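Local atomic coordinates of putative N-acetylneuraminate lyase ([Ruminococcus] gnavus ATCC 29149, PDB entry 6RB7), a protein that is a putative lyase of the dihydrodipicolinate synthetase family, whose members fold as (beta/alpha)8 TIM barrels. Residues E58-L63 and E97-V102. Residues are numbered along the deposited sequence; the frame is centred on the assembly and turned at random.
Sequences EGVQGL and ENVMKV
The side-chain oxygen OD1 of Asn98 is gripped by two nitrogens, one from each helix. Across the contact, Gln61 NE2 donates to Asn98 OD1 at 2.9 Å; the bond is nearly straight at nitrogen (164°), lies in the carbonyl plane of Asn98 and almost in the amide plane of Gln61, and leaves the two amides nearly coplanar. Lys101, one turn further along the helix of Asn98, adds its NZ to the same oxygen, Asn98 OD1, at 3.3 Å, but from above the carbonyl plane, a longer and less directed bond that would probably still make OD1 more polar. The other end of the Asn98 amide is occupied too, since ND2 hydrogen-bonds to the backbone O of Ile94 in the same helix, so both its polar atoms are satisfied although the residue is buried. Glutamine suits its place by length: with its chain extended beyond CG, it spans the gap between helices to carry NE2 to the asparagine. Its side chain crosses Val102 at about a right angle: Gln61 OE1 lies 3.5 Å from Val102 CG1, and the CB and CG of Gln61 pack on the same methyl, while Val102 CG2 rests 3.7 Å from Gln61 O. Val60 is buried, and its branched side chain presents CG1, anti to the backbone N (chi1 170°), to Asn98 CB at 3.5 Å and to Val99 CG2 at 3.7 Å. Phe45, in a loop, touches Val60 and Val99 and extends this apolar patch. Segments 58-63 and 97-102 belong to helices 57-70 and 89-103, whose local axes approach to 8.2 Å and cross at -48°. Strand 74-77 lies between these helices in sequence and strand 108-112, its neighbour in the parallel sheet, follows the second, making them successive helices of the beta/alpha barrel.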
ATOM      1  N   GLU A  58      39.411   7.520  14.041  1.00 18.70           N
ATOM      2  CA  GLU A  58      39.406   7.787  15.503  1.00 22.00           C
ATOM      3  C   GLU A  58      37.962   7.791  16.032  1.00 17.07           C
ATOM      4  O   GLU A  58      37.738   7.250  17.134  1.00 17.96           O
ATOM      5  CB  GLU A  58      40.118   9.116  15.792  1.00 26.62           C
ATOM      6  CG  GLU A  58      41.536   9.131  15.216  1.00 47.29           C
ATOM      7  CD  GLU A  58      41.778   9.837  13.878  1.00 70.73           C
ATOM      8  OE1 GLU A  58      41.075   9.552  12.820  1.00 31.06           O
ATOM      9  OE2 GLU A  58      42.701  10.682  13.883  1.00 63.85           O
ATOM     10  N   GLY A  59      37.018   8.351  15.283  1.00 17.46           N
ATOM     11  CA  GLY A  59      35.593   8.348  15.666  1.00 15.56           C
ATOM     12  C   GLY A  59      35.038   6.955  15.738  1.00 13.39           C
ATOM     13  O   GLY A  59      34.343   6.615  16.712  1.00 14.20           O
ATOM     14  N   VAL A  60      35.359   6.133  14.740  1.00 13.55           N
ATOM     15  CA  VAL A  60      34.898   4.715  14.725  1.00 13.44           C
ATOM     16  C   VAL A  60      35.477   3.984  15.945  1.00 13.63           C
ATOM     17  O   VAL A  60      34.755   3.248  16.643  1.00 12.69           O
ATOM     18  CB  VAL A  60      35.260   4.015  13.408  1.00 13.04           C
ATOM     19  CG1 VAL A  60      34.994   2.511  13.506  1.00 12.35           C
ATOM     20  CG2 VAL A  60      34.575   4.617  12.204  1.00 16.05           C
ATOM     21  N   GLN A  61      36.776   4.168  16.227  1.00 14.47           N
ATOM     22  CA  GLN A  61      37.375   3.461  17.366  1.00 14.06           C
ATOM     23  C   GLN A  61      36.711   3.935  18.665  1.00 13.30           C
ATOM     24  O   GLN A  61      36.438   3.092  19.523  1.00 14.86           O
ATOM     25  CB  GLN A  61      38.890   3.662  17.358  1.00 15.65           C
ATOM     26  CG  GLN A  61      39.570   3.009  16.197  1.00 15.84           C
ATOM     27  CD  GLN A  61      41.068   3.196  16.252  1.00 23.41           C
ATOM     28  OE1 GLN A  61      41.628   3.505  17.324  1.00 21.65           O
ATOM     29  NE2 GLN A  61      41.699   3.083  15.090  1.00 25.63           N
ATOM     30  N   GLY A  62      36.419   5.226  18.774  1.00 13.58           N
ATOM     31  CA  GLY A  62      35.749   5.804  19.952  1.00 16.53           C
ATOM     32  C   GLY A  62      34.403   5.145  20.198  1.00 15.50           C
ATOM     33  O   GLY A  62      34.073   4.749  21.327  1.00 14.75           O
ATOM     34  N   LEU A  63      33.599   5.060  19.135  1.00 13.74           N
ATOM     35  CA  LEU A  63      32.255   4.470  19.293  1.00 12.58           C
ATOM     36  C   LEU A  63      32.345   2.970  19.595  1.00 11.96           C
ATOM     37  O   LEU A  63      31.541   2.462  20.391  1.00 13.10           O
ATOM     38  CB  LEU A  63      31.409   4.764  18.052  1.00 13.39           C
ATOM     39  CG  LEU A  63      29.954   4.320  18.173  1.00 12.63           C
ATOM     40  CD1 LEU A  63      29.212   5.061  19.272  1.00 14.26           C
ATOM     41  CD2 LEU A  63      29.241   4.501  16.848  1.00 14.33           C
ATOM     42  N   GLU A  97      37.290  -2.018   9.491  1.00 15.76           N
ATOM     43  CA  GLU A  97      38.700  -2.160   9.934  1.00 14.78           C
ATOM     44  C   GLU A  97      38.885  -1.510  11.298  1.00 14.98           C
ATOM     45  O   GLU A  97      39.554  -2.106  12.144  1.00 16.71           O
ATOM     46  CB  GLU A  97      39.624  -1.549   8.884  1.00 16.71           C
ATOM     47  CG  GLU A  97      39.717  -2.406   7.664  1.00 18.73           C
ATOM     48  CD  GLU A  97      40.377  -1.750   6.455  1.00 30.86           C
ATOM     49  OE1 GLU A  97      40.820  -0.597   6.566  1.00 30.75           O
ATOM     50  OE2 GLU A  97      40.393  -2.378   5.377  1.00 23.28           O
ATOM     51  N   ASN A  98      38.335  -0.320  11.506  1.00 14.61           N
ATOM     52  CA  ASN A  98      38.507   0.429  12.769  1.00 14.53           C
ATOM     53  C   ASN A  98      37.683  -0.185  13.894  1.00 16.64           C
ATOM     54  O   ASN A  98      38.141  -0.168  15.028  1.00 18.05           O
ATOM     55  CB  ASN A  98      38.305   1.905  12.530  1.00 14.18           C
ATOM     56  CG  ASN A  98      39.528   2.492  11.836  1.00 17.85           C
ATOM     57  OD1 ASN A  98      40.563   2.677  12.496  1.00 18.98           O
ATOM     58  ND2 ASN A  98      39.440   2.722  10.525  1.00 17.44           N
ATOM     59  N   VAL A  99      36.531  -0.779  13.615  1.00 12.89           N
ATOM     60  CA  VAL A  99      35.821  -1.565  14.655  1.00 14.33           C
ATOM     61  C   VAL A  99      36.697  -2.724  15.109  1.00 16.61           C
ATOM     62  O   VAL A  99      36.889  -2.950  16.319  1.00 15.84           O
ATOM     63  CB  VAL A  99      34.450  -2.056  14.129  1.00 13.31           C
ATOM     64  CG1 VAL A  99      33.848  -3.055  15.119  1.00 14.23           C
ATOM     65  CG2 VAL A  99      33.543  -0.857  13.876  1.00 15.03           C
ATOM     66  N   MET A 100      37.197  -3.478  14.154  1.00 15.81           N
ATOM     67  CA  MET A 100      37.893  -4.755  14.480  1.00 17.65           C
ATOM     68  C   MET A 100      39.224  -4.428  15.163  1.00 21.35           C
ATOM     69  O   MET A 100      39.642  -5.237  15.989  1.00 22.90           O
ATOM     70  CB  MET A 100      38.094  -5.587  13.217  1.00 19.48           C
ATOM     71  CG  MET A 100      36.791  -6.066  12.567  1.00 17.85           C
ATOM     72  SD  MET A 100      35.654  -6.911  13.686  1.00 19.76           S
ATOM     73  CE  MET A 100      36.455  -8.512  13.840  1.00 20.53           C
ATOM     74  N   LYS A 101      39.803  -3.261  14.874  1.00 19.10           N
ATOM     75  CA  LYS A 101      41.102  -2.817  15.451  1.00 20.92           C
ATOM     76  C   LYS A 101      40.972  -2.749  16.964  1.00 26.40           C
ATOM     77  O   LYS A 101      42.030  -2.973  17.616  1.00 27.55           O
ATOM     78  CB  LYS A 101      41.521  -1.430  14.964  1.00 27.42           C
ATOM     79  CG  LYS A 101      42.487  -1.353  13.805  1.00 54.92           C
ATOM     80  CD  LYS A 101      43.341  -0.087  13.847  1.00 60.53           C
ATOM     81  CE  LYS A 101      43.970   0.253  12.507  1.00 79.96           C
ATOM     82  NZ  LYS A 101      42.968   0.682  11.495  1.00 73.83           N
ATOM     83  N   VAL A 102      39.831  -2.344  17.525  1.00 18.70           N
ATOM     84  CA  VAL A 102      39.813  -1.980  18.974  1.00 21.57           C
ATOM     85  C   VAL A 102      38.799  -2.826  19.695  1.00 21.35           C
ATOM     86  O   VAL A 102      38.711  -2.667  20.932  1.00 23.41           O
ATOM     87  CB  VAL A 102      39.546  -0.485  19.253  1.00 20.55           C
ATOM     88  CG1 VAL A 102      40.657   0.386  18.712  1.00 24.82           C
ATOM     89  CG2 VAL A 102      38.251  -0.047  18.666  1.00 18.90           C
TER